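Long-range contacts in serine--tRNA ligase, cytoplasmic (Candida albicans, PDB 3QO8), which activates serine with ATP to form seryl-adenylate and transfers the seryl group to the acceptor end of tRNA(Ser): residues S21-V29 with S341-A349; S312-S323 with L367-D375. All blocks are in the same frame, centred on the assembly; numbering follows the deposited sequence.

Contact 1 of 2, residues S21-V29 with S341-A349. With MG (magnesium ion), chain E.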
loop_
_atom_site.group_PDB
_atom_site.type_symbol
_atom_site.label_atom_id
_atom_site.label_comp_id
_atom_site.label_asym_id
_atom_site.label_seq_id
_atom_site.Cartn_x
_atom_site.Cartn_y
_atom_site.Cartn_z
ATOM N N SER A 21 35.595 -3.162 -13.562
ATOM C CA SER A 21 34.361 -3.386 -12.828
ATOM C C SER A 21 33.235 -3.666 -13.807
ATOM O O SER A 21 32.467 -4.611 -13.619
ATOM C CB SER A 21 34.004 -2.171 -11.961
ATOM O OG SER A 21 32.801 -2.398 -11.251
ATOM N N GLN A 22 33.137 -2.845 -14.851
ATOM C CA GLN A 22 32.109 -3.038 -15.879
ATOM C C GLN A 22 32.170 -4.450 -16.459
ATOM O O GLN A 22 31.144 -5.090 -16.703
ATOM C CB GLN A 22 32.263 -2.003 -16.993
ATOM C CG GLN A 22 31.815 -0.583 -16.581
ATOM C CD GLN A 22 30.353 -0.532 -16.189
ATOM O OE1 GLN A 22 30.010 -0.603 -15.010
ATOM N NE2 GLN A 22 29.481 -0.419 -17.179
ATOM N N LYS A 23 33.390 -4.922 -16.676
ATOM C CA LYS A 23 33.617 -6.247 -17.237
ATOM C C LYS A 23 33.101 -7.319 -16.286
ATOM O O LYS A 23 32.386 -8.233 -16.700
ATOM C CB LYS A 23 35.107 -6.441 -17.508
ATOM C CG LYS A 23 35.432 -7.400 -18.638
ATOM C CD LYS A 23 36.848 -7.143 -19.130
ATOM C CE LYS A 23 37.067 -5.641 -19.336
ATOM N NZ LYS A 23 38.463 -5.284 -19.719
ATOM N N LYS A 24 33.456 -7.197 -15.008
ATOM C CA LYS A 24 32.954 -8.114 -13.981
ATOM C C LYS A 24 31.433 -8.135 -13.930
ATOM O O LYS A 24 30.828 -9.175 -13.678
ATOM C CB LYS A 24 33.492 -7.725 -12.606
ATOM C CG LYS A 24 34.989 -7.866 -12.461
ATOM C CD LYS A 24 35.395 -7.658 -11.025
ATOM C CE LYS A 24 36.893 -7.540 -10.877
ATOM N NZ LYS A 24 37.199 -7.130 -9.473
ATOM N N ARG A 25 30.826 -6.974 -14.159
ATOM C CA ARG A 25 29.378 -6.823 -14.084
ATOM C C ARG A 25 28.695 -7.444 -15.296
ATOM O O ARG A 25 27.496 -7.721 -15.272
ATOM C CB ARG A 25 28.998 -5.333 -13.994
ATOM C CG ARG A 25 29.128 -4.726 -12.597
ATOM C CD ARG A 25 28.645 -3.256 -12.539
ATOM N NE ARG A 25 28.738 -2.783 -11.165
ATOM C CZ ARG A 25 27.839 -3.075 -10.232
ATOM N NH1 ARG A 25 26.769 -3.808 -10.541
ATOM N NH2 ARG A 25 28.010 -2.647 -8.995
ATOM N N GLY A 26 29.464 -7.651 -16.359
ATOM C CA GLY A 26 28.894 -8.045 -17.633
ATOM C C GLY A 26 28.230 -6.859 -18.315
ATOM O O GLY A 26 27.330 -7.030 -19.137
ATOM N N ASP A 27 28.668 -5.652 -17.966
ATOM C CA ASP A 27 28.108 -4.431 -18.545
ATOM C C ASP A 27 29.095 -3.739 -19.488
ATOM O O ASP A 27 30.254 -4.132 -19.594
ATOM C CB ASP A 27 27.666 -3.452 -17.446
ATOM C CG ASP A 27 26.512 -3.980 -16.616
ATOM O OD1 ASP A 27 25.883 -4.984 -17.021
ATOM O OD2 ASP A 27 26.226 -3.380 -15.555
ATOM N N SER A 28 28.633 -2.685 -20.150
ATOM C CA SER A 28 29.429 -2.024 -21.185
ATOM C C SER A 28 30.735 -1.402 -20.689
ATOM O O SER A 28 30.735 -0.533 -19.814
ATOM C CB SER A 28 28.593 -0.954 -21.894
ATOM O OG SER A 28 29.355 -0.334 -22.910
ATOM N N VAL A 29 31.844 -1.851 -21.264
ATOM C CA VAL A 29 33.157 -1.277 -20.993
ATOM C C VAL A 29 33.378 -0.034 -21.855
ATOM O O VAL A 29 34.161 0.852 -21.507
ATOM C CB VAL A 29 34.277 -2.300 -21.274
ATOM C CG1 VAL A 29 35.657 -1.667 -21.117
ATOM C CG2 VAL A 29 34.130 -3.511 -20.361
ATOM N N SER A 341 29.665 -11.137 -9.210
ATOM C CA SER A 341 29.648 -9.783 -9.773
ATOM C C SER A 341 28.531 -9.563 -10.793
ATOM O O SER A 341 27.955 -8.483 -10.854
ATOM C CB SER A 341 30.994 -9.442 -10.405
ATOM O OG SER A 341 31.382 -10.441 -11.343
ATOM N N GLY A 342 28.229 -10.587 -11.586
ATOM C CA GLY A 342 27.274 -10.452 -12.671
ATOM C C GLY A 342 25.828 -10.343 -12.233
ATOM O O GLY A 342 24.953 -10.074 -13.051
ATOM N N GLU A 343 25.587 -10.539 -10.939
ATOM C CA GLU A 343 24.250 -10.485 -10.362
ATOM C C GLU A 343 24.050 -9.313 -9.394
ATOM O O GLU A 343 23.051 -9.258 -8.678
ATOM C CB GLU A 343 23.961 -11.795 -9.627
ATOM C CG GLU A 343 23.882 -12.993 -10.545
ATOM C CD GLU A 343 22.571 -13.038 -11.296
ATOM O OE1 GLU A 343 21.515 -13.047 -10.629
ATOM O OE2 GLU A 343 22.594 -13.050 -12.544
ATOM N N LEU A 344 25.003 -8.389 -9.351
ATOM C CA LEU A 344 24.857 -7.199 -8.510
ATOM C C LEU A 344 24.082 -6.119 -9.252
ATOM O O LEU A 344 24.343 -5.869 -10.425
ATOM C CB LEU A 344 26.231 -6.635 -8.117
ATOM C CG LEU A 344 27.154 -7.541 -7.307
ATOM C CD1 LEU A 344 28.476 -6.836 -7.021
ATOM C CD2 LEU A 344 26.464 -7.972 -6.021
ATOM N N ASN A 345 23.141 -5.471 -8.575
ATOM C CA ASN A 345 22.511 -4.278 -9.145
ATOM C C ASN A 345 23.516 -3.125 -9.161
ATOM O O ASN A 345 24.554 -3.216 -8.505
ATOM C CB ASN A 345 21.208 -3.909 -8.403
ATOM C CG ASN A 345 21.448 -3.287 -7.027
ATOM O OD1 ASN A 345 22.497 -2.716 -6.760
ATOM N ND2 ASN A 345 20.448 -3.379 -6.156
ATOM N N ASN A 346 23.211 -2.052 -9.897
ATOM C CA ASN A 346 24.150 -0.948 -10.087
ATOM C C ASN A 346 24.690 -0.352 -8.790
ATOM O O ASN A 346 25.846 0.045 -8.723
ATOM C CB ASN A 346 23.510 0.193 -10.895
ATOM C CG ASN A 346 23.220 -0.185 -12.329
ATOM O OD1 ASN A 346 23.651 -1.227 -12.812
ATOM N ND2 ASN A 346 22.474 0.669 -13.021
ATOM N N ALA A 347 23.849 -0.255 -7.767
ATOM C CA ALA A 347 24.256 0.455 -6.559
ATOM C C ALA A 347 25.221 -0.349 -5.687
ATOM O O ALA A 347 26.034 0.225 -4.969
ATOM C CB ALA A 347 23.017 0.920 -5.744
ATOM N N ALA A 348 25.143 -1.679 -5.759
ATOM C CA ALA A 348 25.876 -2.529 -4.829
ATOM C C ALA A 348 27.333 -2.720 -5.234
ATOM O O ALA A 348 27.616 -3.120 -6.361
ATOM C CB ALA A 348 25.185 -3.890 -4.701
ATOM N N ALA A 349 28.250 -2.431 -4.309
ATOM C CA ALA A 349 29.655 -2.770 -4.494
ATOM C C ALA A 349 29.906 -4.204 -4.017
ATOM O O ALA A 349 30.837 -4.854 -4.475
ATOM C CB ALA A 349 30.562 -1.795 -3.743
HETATM MG MG MG E . 24.054 -5.815 -12.745
HETATM O O HOH W 1 26.317 -6.855 -12.500
HETATM O O HOH W 2 25.169 -3.548 -13.053
HETATM O O HOH W 3 25.135 -8.610 -16.179
HETATM O O HOH W 4 23.731 -5.869 -15.152
HETATM O O HOH W 5 21.673 -4.890 -12.894
#

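Contact 2 of 2, residues S312-S323 with L367-D375. With MG (magnesium ion), chain C; SSA (5'-O-(N-(L-seryl)-sulfamoyl)adenosine), chain B.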
loop_
_atom_site.group_PDB
_atom_site.type_symbol
_atom_site.label_atom_id
_atom_site.label_comp_id
_atom_site.label_asym_id
_atom_site.label_seq_id
_atom_site.Cartn_x
_atom_site.Cartn_y
_atom_site.Cartn_z
ATOM N N SER A 312 32.073 1.564 6.518
ATOM C CA SER A 312 30.963 0.836 5.915
ATOM C C SER A 312 31.216 -0.661 5.857
ATOM O O SER A 312 30.291 -1.459 6.000
ATOM C CB SER A 312 30.643 1.364 4.520
ATOM O OG SER A 312 31.751 1.197 3.663
ATOM N N TRP A 313 32.463 -1.056 5.624
ATOM C CA TRP A 313 32.734 -2.479 5.493
ATOM C C TRP A 313 32.536 -3.234 6.811
ATOM O O TRP A 313 31.999 -4.341 6.828
ATOM C CB TRP A 313 34.099 -2.728 4.838
ATOM C CG TRP A 313 34.127 -2.111 3.468
ATOM C CD1 TRP A 313 34.794 -0.981 3.089
ATOM C CD2 TRP A 313 33.397 -2.552 2.312
ATOM N NE1 TRP A 313 34.543 -0.704 1.765
ATOM C CE2 TRP A 313 33.690 -1.653 1.265
ATOM C CE3 TRP A 313 32.527 -3.617 2.062
ATOM C CZ2 TRP A 313 33.154 -1.796 -0.016
ATOM C CZ3 TRP A 313 31.988 -3.753 0.789
ATOM C CH2 TRP A 313 32.308 -2.851 -0.233
ATOM N N GLU A 314 32.934 -2.620 7.913
ATOM C CA GLU A 314 32.639 -3.164 9.234
ATOM C C GLU A 314 31.124 -3.178 9.488
ATOM O O GLU A 314 30.587 -4.125 10.057
ATOM C CB GLU A 314 33.354 -2.338 10.305
ATOM C CG GLU A 314 33.123 -2.798 11.731
ATOM C CD GLU A 314 33.812 -1.901 12.753
ATOM O OE1 GLU A 314 33.604 -0.665 12.712
ATOM O OE2 GLU A 314 34.566 -2.435 13.596
ATOM N N GLU A 315 30.429 -2.131 9.054
ATOM C CA GLU A 315 28.980 -2.087 9.239
ATOM C C GLU A 315 28.278 -3.190 8.450
ATOM O O GLU A 315 27.313 -3.784 8.935
ATOM C CB GLU A 315 28.411 -0.737 8.820
ATOM C CG GLU A 315 26.920 -0.588 9.169
ATOM C CD GLU A 315 26.662 -0.554 10.668
ATOM O OE1 GLU A 315 27.565 -0.125 11.420
ATOM O OE2 GLU A 315 25.551 -0.948 11.094
ATOM N N PHE A 316 28.754 -3.441 7.227
ATOM C CA PHE A 316 28.201 -4.509 6.381
ATOM C C PHE A 316 28.221 -5.841 7.139
ATOM O O PHE A 316 27.235 -6.586 7.138
ATOM C CB PHE A 316 29.017 -4.611 5.077
ATOM C CG PHE A 316 28.610 -5.751 4.166
ATOM C CD1 PHE A 316 27.671 -5.560 3.170
ATOM C CD2 PHE A 316 29.209 -7.003 4.281
ATOM C CE1 PHE A 316 27.308 -6.601 2.311
ATOM C CE2 PHE A 316 28.844 -8.060 3.429
ATOM C CZ PHE A 316 27.901 -7.854 2.442
ATOM N N ASP A 317 29.347 -6.143 7.785
ATOM C CA ASP A 317 29.453 -7.381 8.568
ATOM C C ASP A 317 28.466 -7.379 9.742
ATOM O O ASP A 317 27.829 -8.397 10.045
ATOM C CB ASP A 317 30.880 -7.604 9.071
ATOM C CG ASP A 317 31.839 -8.004 7.962
ATOM O OD1 ASP A 317 31.387 -8.550 6.934
ATOM O OD2 ASP A 317 33.051 -7.775 8.121
ATOM N N ARG A 318 28.331 -6.231 10.395
ATOM C CA ARG A 318 27.397 -6.066 11.502
ATOM C C ARG A 318 25.955 -6.324 11.052
ATOM O O ARG A 318 25.169 -6.961 11.754
ATOM C CB ARG A 318 27.536 -4.649 12.054
ATOM C CG ARG A 318 26.962 -4.427 13.436
ATOM C CD ARG A 318 27.540 -3.153 14.055
ATOM N NE ARG A 318 28.956 -3.301 14.386
ATOM C CZ ARG A 318 29.926 -2.491 13.969
ATOM N NH1 ARG A 318 29.657 -1.449 13.190
ATOM N NH2 ARG A 318 31.178 -2.725 14.337
ATOM N N MET A 319 25.610 -5.810 9.876
ATOM C CA MET A 319 24.243 -5.920 9.375
ATOM C C MET A 319 23.857 -7.347 8.966
ATOM O O MET A 319 22.761 -7.810 9.294
ATOM C CB MET A 319 24.008 -4.952 8.211
ATOM C CG MET A 319 24.098 -3.489 8.630
ATOM S SD MET A 319 24.195 -2.372 7.230
ATOM C CE MET A 319 22.544 -2.549 6.530
ATOM N N ILE A 320 24.733 -8.043 8.245
ATOM C CA ILE A 320 24.408 -9.427 7.884
ATOM C C ILE A 320 24.387 -10.251 9.170
ATOM O O ILE A 320 23.585 -11.178 9.317
ATOM C CB ILE A 320 25.366 -10.025 6.801
ATOM C CG1 ILE A 320 24.849 -11.393 6.322
ATOM C CG2 ILE A 320 26.805 -10.100 7.307
ATOM C CD1 ILE A 320 23.480 -11.277 5.613
ATOM N N GLY A 321 25.241 -9.879 10.119
ATOM C CA GLY A 321 25.274 -10.556 11.406
ATOM C C GLY A 321 23.946 -10.388 12.139
ATOM O O GLY A 321 23.422 -11.330 12.749
ATOM N N CYS A 322 23.397 -9.183 12.084
ATOM C CA CYS A 322 22.073 -8.924 12.667
ATOM C C CYS A 322 20.997 -9.827 12.060
ATOM O O CYS A 322 20.161 -10.376 12.774
ATOM C CB CYS A 322 21.650 -7.451 12.493
ATOM S SG CYS A 322 22.354 -6.324 13.711
ATOM N N SER A 323 20.987 -9.949 10.739
ATOM C CA SER A 323 20.007 -10.827 10.095
ATOM C C SER A 323 20.230 -12.303 10.461
ATOM O O SER A 323 19.277 -13.062 10.681
ATOM C CB SER A 323 20.034 -10.624 8.585
ATOM O OG SER A 323 19.574 -9.314 8.259
ATOM N N LEU A 367 16.058 -15.277 1.462
ATOM C CA LEU A 367 15.169 -14.497 2.350
ATOM C C LEU A 367 15.707 -13.086 2.601
ATOM O O LEU A 367 14.979 -12.208 3.056
ATOM C CB LEU A 367 15.012 -15.173 3.717
ATOM C CG LEU A 367 14.298 -16.527 3.781
ATOM C CD1 LEU A 367 13.968 -16.841 5.223
ATOM C CD2 LEU A 367 13.030 -16.516 2.950
ATOM N N VAL A 368 16.998 -12.895 2.352
ATOM C CA VAL A 368 17.675 -11.662 2.708
ATOM C C VAL A 368 18.728 -11.286 1.678
ATOM O O VAL A 368 19.504 -12.149 1.245
ATOM C CB VAL A 368 18.373 -11.795 4.093
ATOM C CG1 VAL A 368 19.338 -10.633 4.332
ATOM C CG2 VAL A 368 17.343 -11.888 5.216
ATOM N N SER A 369 18.748 -10.008 1.282
ATOM C CA SER A 369 19.899 -9.443 0.579
ATOM C C SER A 369 20.470 -8.312 1.416
ATOM O O SER A 369 19.728 -7.480 1.933
ATOM C CB SER A 369 19.524 -8.896 -0.800
ATOM O OG SER A 369 19.325 -9.947 -1.722
ATOM N N CYS A 370 21.792 -8.282 1.524
ATOM C CA CYS A 370 22.513 -7.307 2.322
ATOM C C CYS A 370 23.592 -6.689 1.431
ATOM O O CYS A 370 24.463 -7.399 0.930
ATOM C CB CYS A 370 23.156 -8.010 3.527
ATOM S SG CYS A 370 24.186 -6.929 4.613
ATOM N N SER A 371 23.526 -5.377 1.227
ATOM C CA SER A 371 24.377 -4.698 0.259
ATOM C C SER A 371 25.088 -3.501 0.860
ATOM O O SER A 371 24.491 -2.735 1.600
ATOM C CB SER A 371 23.537 -4.192 -0.919
ATOM O OG SER A 371 22.878 -5.256 -1.582
ATOM N N ASN A 372 26.363 -3.344 0.523
ATOM C CA ASN A 372 27.070 -2.088 0.733
ATOM C C ASN A 372 27.058 -1.345 -0.592
ATOM O O ASN A 372 27.618 -1.822 -1.588
ATOM C CB ASN A 372 28.512 -2.324 1.188
ATOM C CG ASN A 372 29.219 -1.036 1.596
ATOM O OD1 ASN A 372 28.706 0.068 1.381
ATOM N ND2 ASN A 372 30.405 -1.176 2.183
ATOM N N CYS A 373 26.380 -0.201 -0.612
ATOM C CA CYS A 373 26.245 0.610 -1.817
ATOM C C CYS A 373 27.218 1.791 -1.778
ATOM O O CYS A 373 27.122 2.719 -2.587
ATOM C CB CYS A 373 24.786 1.100 -1.969
ATOM S SG CYS A 373 23.592 -0.291 -2.184
ATOM N N THR A 374 28.160 1.738 -0.839
ATOM C CA THR A 374 29.107 2.831 -0.610
ATOM C C THR A 374 28.433 4.199 -0.810
ATOM O O THR A 374 27.392 4.458 -0.193
ATOM C CB THR A 374 30.441 2.665 -1.417
ATOM O OG1 THR A 374 30.187 2.691 -2.828
ATOM C CG2 THR A 374 31.120 1.348 -1.053
ATOM N N ASP A 375 28.993 5.071 -1.647
ATOM C CA ASP A 375 28.394 6.402 -1.826
ATOM C C ASP A 375 27.708 6.600 -3.172
ATOM O O ASP A 375 27.567 7.726 -3.633
ATOM C CB ASP A 375 29.440 7.504 -1.632
ATOM C CG ASP A 375 30.643 7.339 -2.558
ATOM O OD1 ASP A 375 30.522 6.639 -3.585
ATOM O OD2 ASP A 375 31.707 7.921 -2.260
HETATM MG MG MG C . 17.823 -10.135 -3.586
HETATM N N10 SSA B . 16.171 -3.250 0.087
HETATM C CA SSA B . 16.782 -4.525 -0.284
HETATM C CB SSA B . 17.113 -5.331 0.971
HETATM O OG SSA B . 15.905 -5.797 1.605
HETATM C C9 SSA B . 15.858 -5.309 -1.172
HETATM O O9 SSA B . 14.719 -4.926 -1.410
HETATM N N8 SSA B . 16.350 -6.439 -1.671
HETATM S S1 SSA B . 15.437 -7.551 -2.377
HETATM O O1S SSA B . 14.926 -7.137 -3.652
HETATM O O2S SSA B . 16.212 -8.738 -2.525
HETATM O "O5'" SSA B . 14.256 -7.907 -1.453
HETATM C "C5'" SSA B . 14.470 -8.271 -0.101
HETATM C "C4'" SSA B . 13.664 -9.535 0.217
HETATM O "O4'" SSA B . 12.256 -9.370 0.015
HETATM C "C3'" SSA B . 14.024 -10.723 -0.648
HETATM O "O3'" SSA B . 15.248 -11.313 -0.186
HETATM C "C2'" SSA B . 12.801 -11.610 -0.442
HETATM O "O2'" SSA B . 12.887 -12.296 0.821
HETATM C "C1'" SSA B . 11.652 -10.605 -0.350
HETATM N N9 SSA B . 10.990 -10.461 -1.663
HETATM C C8 SSA B . 11.502 -9.899 -2.770
HETATM N N7 SSA B . 10.585 -9.981 -3.758
HETATM C C5 SSA B . 9.498 -10.590 -3.249
HETATM C C6 SSA B . 8.267 -10.930 -3.775
HETATM N N6 SSA B . 8.002 -10.637 -5.067
HETATM N N1 SSA B . 7.356 -11.548 -2.989
HETATM C C2 SSA B . 7.639 -11.832 -1.712
HETATM N N3 SSA B . 8.821 -11.504 -1.172
HETATM C C4 SSA B . 9.763 -10.897 -1.930
HETATM O O HOH W 6 16.701 -10.549 -5.803
HETATM O O HOH W 7 19.420 -11.599 -4.584
HETATM O O HOH W 8 18.854 -7.993 -4.635
#

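Contact 1 of 2, residues S21-V29 with S341-A349
Arg25 and Ser341 carry the polar bonds between the end of helix 15-25 and the loop 341-349. Ser341 OG donates to Lys24 O at 2.7 Å, approaching from above the carbonyl plane; it stands between its backbone N and carbonyl carbon (chi1 53°), turned to the helix end, and is also bonded to Ser119 N. The chain of Arg25 runs extended from CG to NE and brings its guanidinium among backbone carbonyls of the loop. NH1 donates to Asn345 O at 3.1 Å, with the acceptor tilted 22° from the guanidinium plane, while Ala348 N reaches that oxygen from the opposite face of its carbonyl. NH2 makes a short but weak bond to Ala348 O and has a stronger partner in Asn110 O, so several bonds fix the rotation of the group.

Beside it lies a hydrated magnesium ion, whose protein ligand here is Leu344 O at 2.3 Å. One metal-bound water donates to Arg25 O and Ser341 O; a second accepts from Arg25 NH1 and donates to Asp27 OD2 (2.7 Å) and Asn346 OD1. Its hydration shell thus ties both segments together.

Packing is modest: Lys24 CB rests 3.7 Å from Ser341 CB, and Arg25 O lies 3.8 Å from Gly342 CA. Gly26, with positive phi, belongs to a Schellman motif whose bonds return to Gln22 O and Lys23 O. The contact joins the tRNA-binding N-terminal domain to the catalytic core, where the loop links strands 334-338 and 350-358, with Tyr376 of helix 376-381 against Asn346 and Ala347.

Contact 2 of 2, residues S312-S323 with L367-D375
Ser312 meets Asn372 at the start of helix 312-329: Asn372 ND2 donates to Ser312 OG at 3.1 Å, nearly straight at 162° and close to the amide plane. Ser312 OG is also bonded to His399 ND1. On the next residue, the Trp313 indole lies with one face under the same ND2, which stands 3.1 Å above the ring plane toward its rim; amide and ring planes are 55° apart. Asn372 is held from its other end too, since OD1 accepts from Thr374 N in an Asx turn. Thr374 CG2 touches Trp313 CZ2.

Phe316 follows one turn later. With CG anti to the backbone N (chi1 175°), its ring reaches the strand, where Cys370 SG sits over one face, 4.3 Å from the centroid, and Asn372 N lies at the edge. Met319 CB then meets Cys370 SG at 4.1 Å. Ile320 extends CD1 to Cys370 CB at 3.9 Å and, more loosely, to Val368 CG1. Ser323 OG closes the row 4.1 Å from Val368 CG1, its hydroxyl bonded to Thr404 O.

Val368, Cys370 and Asn372 thus face the helix, while Ser369 turns to the opposite side and binds a magnesium ion through OG at 2.4 Å, along with Glu366 and the seryl-sulfamoyl-adenosine sulfamoyl oxygen O2S. Leu367 O accepts from the ribose O2' of that analogue. The axes of segments 312-323 and 367-372 run antiparallel, 8.7 Å apart at closest approach, the helix backing the class II catalytic sheet; strands 350-358 and 399-404 flank strand 363-372, and Phe316 and Met319 also touch Leu401.

Overall arrangement
The centres of the two contacts lie about 18 Å apart, and their segments alternate along the chain: 21-29, 312-323, 341-349, 367-375. Contact 2 is a buried helix-on-sheet layer of the catalytic core; contact 1, only partly buried, fastens the N-terminal domain to that core. They touch where loop 341-349 runs into strand 350-358, which pairs antiparallel with strand 363-372: Ala349 N lies 2.9 Å from Asn372 O, a probable hydrogen bond, and Ala349 CB packs on Trp313 CH2. The packing is consistent with a structural connection from the tRNA-binding extension to a strand contributing to the site of the serine-adenylate analogue and its magnesium ion, distinct from the ion at contact 1.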